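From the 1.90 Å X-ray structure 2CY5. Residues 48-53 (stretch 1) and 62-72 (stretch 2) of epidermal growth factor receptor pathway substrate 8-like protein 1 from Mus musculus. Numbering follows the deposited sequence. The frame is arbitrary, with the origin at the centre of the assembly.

Stretch 1 (48-53) AQEMLL
Stretch 2, residues 62-72: LLDPVSKEELE

The apolar centre of the contact is built around Met-51, a selenomethionine, and Leu-52. Met-51 is extended (phi/psi -149/163) with chi1 m and chi2 and chi3 both t. Its CA-to-CB bond points away overall, yet the long, flexible chain places SE 4.0 Å from Leu-62 CB and CE 3.5 Å from Leu-71 CD1. Leu-71 (m, t) points toward stretch 1. On the same face as Leu-62, Leu-53 (t, t) brings CG to 3.9 Å from CD2 of Leu-62 (m, t). Leu-52 and Leu-63 share the other face, with their CB atoms 3.9 Å apart; Leu-52 chi1 and chi2 (-147° and 18°) lie between wells. Leu-52, Leu-53, Leu-62 and Leu-63 are buried, as suits branched apolar chains, whereas Leu-71 is partly exposed, and 489 Å² is covered in all, both sides summed.

The backbones fix this register. Strands 49-53 and 62-63 run antiparallel, pairing Leu-52 with Leu-63 (CA to CA 4.8 Å) and Leu-53 with Leu-62 (CA to CA 4.6 Å). The first pair is hydrogen-bonded both ways: Leu-52 N to Leu-63 O, 2.9 Å and 167°; Leu-63 N to Leu-52 O, 2.7 Å and 162°. Leu-52 O also receives a CA-H...O contact from Leu-62 CA at 3.3 Å.

Beyond Leu-63 the chain turns. Pro-65 (phi/psi -51/-21, C-gamma endo) lacks an amide hydrogen and packs its CD 3.6 Å from Glu-50 O. Asp-64 (chi1 t) steadies the turn: its OD1 accepts Val-66 N at 2.9 Å and Ser-67 N at 3.1 Å. Lys-68, at phi/psi 66/8, lays CE 4.3 Å from Leu-52 CD2 while its NZ donates to Pro-65 O at 2.8 Å. At the polar edge, one water donates to Glu-50 O (water O to Glu-50 O, 3.2 Å) and Asp-64 OD2 (water O to OD2, 3.0 Å), bridging the stretches.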

# COMPACT_ATOMS: atom_id res chain seq x y z
N ALA A 48 -5.04 10.25 13.91
CA ALA A 48 -5.90 10.92 12.94
C ALA A 48 -5.16 11.85 12.05
O ALA A 48 -4.41 12.78 12.46
CB ALA A 48 -7.08 11.62 13.70
N GLN A 49 -5.32 11.64 10.78
CA GLN A 49 -4.64 12.51 9.82
C GLN A 49 -5.64 13.03 8.89
O GLN A 49 -6.30 12.23 8.21
CB GLN A 49 -3.59 11.74 9.07
CG GLN A 49 -2.91 12.53 7.97
CD GLN A 49 -1.68 11.75 7.38
OE1 GLN A 49 -0.88 11.17 8.14
NE2 GLN A 49 -1.53 11.77 6.04
N GLU A 50 -5.74 14.36 8.70
CA GLU A 50 -6.81 14.89 7.87
C GLU A 50 -6.52 14.70 6.42
O GLU A 50 -5.43 14.85 5.96
CB GLU A 50 -7.12 16.40 8.21
CG GLU A 50 -8.46 16.81 7.45
CD GLU A 50 -8.87 18.29 7.76
OE1 GLU A 50 -9.00 18.55 8.98
OE2 GLU A 50 -9.04 19.13 6.83
N MSE A 51 -7.54 14.31 5.64
CA MSE A 51 -7.32 14.08 4.23
C MSE A 51 -8.61 14.40 3.48
O MSE A 51 -9.71 14.43 4.04
CB MSE A 51 -7.07 12.56 3.96
CG MSE A 51 -5.71 12.08 4.14
SE MSE A 51 -5.67 10.14 3.75
CE MSE A 51 -3.77 10.13 4.43
N LEU A 52 -8.45 14.58 2.22
CA LEU A 52 -9.56 14.80 1.25
C LEU A 52 -9.86 13.51 0.51
O LEU A 52 -9.04 13.04 -0.27
CB LEU A 52 -9.10 15.74 0.15
CG LEU A 52 -10.16 16.66 -0.44
CD1 LEU A 52 -11.42 16.82 0.42
CD2 LEU A 52 -9.43 18.02 -0.60
N LEU A 53 -11.07 12.97 0.70
CA LEU A 53 -11.45 11.73 0.03
C LEU A 53 -12.40 12.07 -1.17
O LEU A 53 -13.48 12.77 -1.01
CB LEU A 53 -12.10 10.75 1.06
CG LEU A 53 -12.41 9.35 0.49
CD1 LEU A 53 -12.86 8.31 1.58
CD2 LEU A 53 -13.65 9.42 -0.44
N LEU A 62 -7.39 9.83 -2.43
CA LEU A 62 -7.14 10.51 -1.18
C LEU A 62 -6.13 11.66 -1.46
O LEU A 62 -4.99 11.38 -1.97
CB LEU A 62 -6.49 9.59 -0.14
CG LEU A 62 -7.43 8.40 0.11
CD1 LEU A 62 -6.73 7.40 0.95
CD2 LEU A 62 -8.62 9.05 1.10
N LEU A 63 -6.45 12.90 -1.07
CA LEU A 63 -5.54 14.03 -1.29
C LEU A 63 -5.14 14.82 -0.06
O LEU A 63 -5.87 14.85 0.93
CB LEU A 63 -6.15 15.02 -2.34
CG LEU A 63 -6.98 14.35 -3.49
CD1 LEU A 63 -8.18 15.24 -3.97
CD2 LEU A 63 -6.10 14.21 -4.59
N ASP A 64 -4.00 15.55 -0.12
CA ASP A 64 -3.63 16.40 1.00
C ASP A 64 -4.60 17.58 0.93
O ASP A 64 -4.75 18.17 -0.12
CB ASP A 64 -2.24 16.88 0.83
CG ASP A 64 -1.84 17.80 1.98
OD1 ASP A 64 -2.22 19.02 1.98
OD2 ASP A 64 -1.18 17.27 2.89
N PRO A 65 -5.32 17.87 2.01
CA PRO A 65 -6.32 18.94 2.10
C PRO A 65 -5.95 20.35 1.68
O PRO A 65 -6.84 21.17 1.42
CB PRO A 65 -6.76 18.88 3.57
CG PRO A 65 -5.64 18.34 4.23
CD PRO A 65 -5.17 17.24 3.31
N VAL A 66 -4.65 20.63 1.63
CA VAL A 66 -4.18 21.96 1.22
C VAL A 66 -3.51 21.90 -0.12
O VAL A 66 -4.01 22.53 -1.03
CB VAL A 66 -3.19 22.56 2.23
CG1 VAL A 66 -2.71 23.96 1.75
CG2 VAL A 66 -3.90 22.66 3.56
N SER A 67 -2.41 21.13 -0.22
CA SER A 67 -1.66 21.01 -1.45
C SER A 67 -2.46 20.40 -2.57
O SER A 67 -2.16 20.58 -3.74
CB SER A 67 -0.43 20.17 -1.21
OG SER A 67 -0.74 18.84 -0.91
N LYS A 68 -3.48 19.66 -2.22
CA LYS A 68 -4.31 18.99 -3.21
C LYS A 68 -3.57 17.90 -3.98
O LYS A 68 -4.10 17.32 -4.90
CB LYS A 68 -4.98 19.99 -4.14
CG LYS A 68 -6.38 20.49 -3.66
CD LYS A 68 -6.28 21.31 -2.41
CE LYS A 68 -7.67 21.73 -1.91
NZ LYS A 68 -7.53 22.69 -0.77
N GLU A 69 -2.37 17.56 -3.59
CA GLU A 69 -1.73 16.47 -4.33
C GLU A 69 -2.22 15.11 -3.94
O GLU A 69 -2.56 14.90 -2.81
CB GLU A 69 -0.26 16.48 -4.15
CG GLU A 69 0.15 16.39 -2.76
CD GLU A 69 1.67 16.30 -2.68
OE1 GLU A 69 2.23 15.34 -3.32
OE2 GLU A 69 2.28 17.19 -2.00
N GLU A 70 -2.26 14.20 -4.89
CA GLU A 70 -2.74 12.86 -4.65
C GLU A 70 -1.87 12.06 -3.72
O GLU A 70 -0.68 11.94 -3.99
CB GLU A 70 -2.88 12.09 -5.94
CG GLU A 70 -3.40 10.71 -5.80
CD GLU A 70 -3.69 10.11 -7.18
OE1 GLU A 70 -4.24 10.83 -8.06
OE2 GLU A 70 -3.36 8.91 -7.39
N LEU A 71 -2.47 11.49 -2.66
CA LEU A 71 -1.75 10.70 -1.71
C LEU A 71 -1.95 9.26 -2.03
O LEU A 71 -1.06 8.47 -1.77
CB LEU A 71 -2.25 10.93 -0.33
CG LEU A 71 -2.10 12.27 0.33
CD1 LEU A 71 -2.67 12.18 1.75
CD2 LEU A 71 -0.59 12.58 0.30
N GLU A 72 -3.11 8.87 -2.58
CA GLU A 72 -3.30 7.47 -2.91
C GLU A 72 -4.55 7.37 -3.77
O GLU A 72 -5.41 8.27 -3.70
CB GLU A 72 -3.53 6.68 -1.61
CG GLU A 72 -3.43 5.18 -1.87
CD GLU A 72 -1.99 4.70 -2.31
OE1 GLU A 72 -1.02 5.14 -1.65
OE2 GLU A 72 -1.83 3.89 -3.29
O HOH W 1 -2.46 15.68 5.10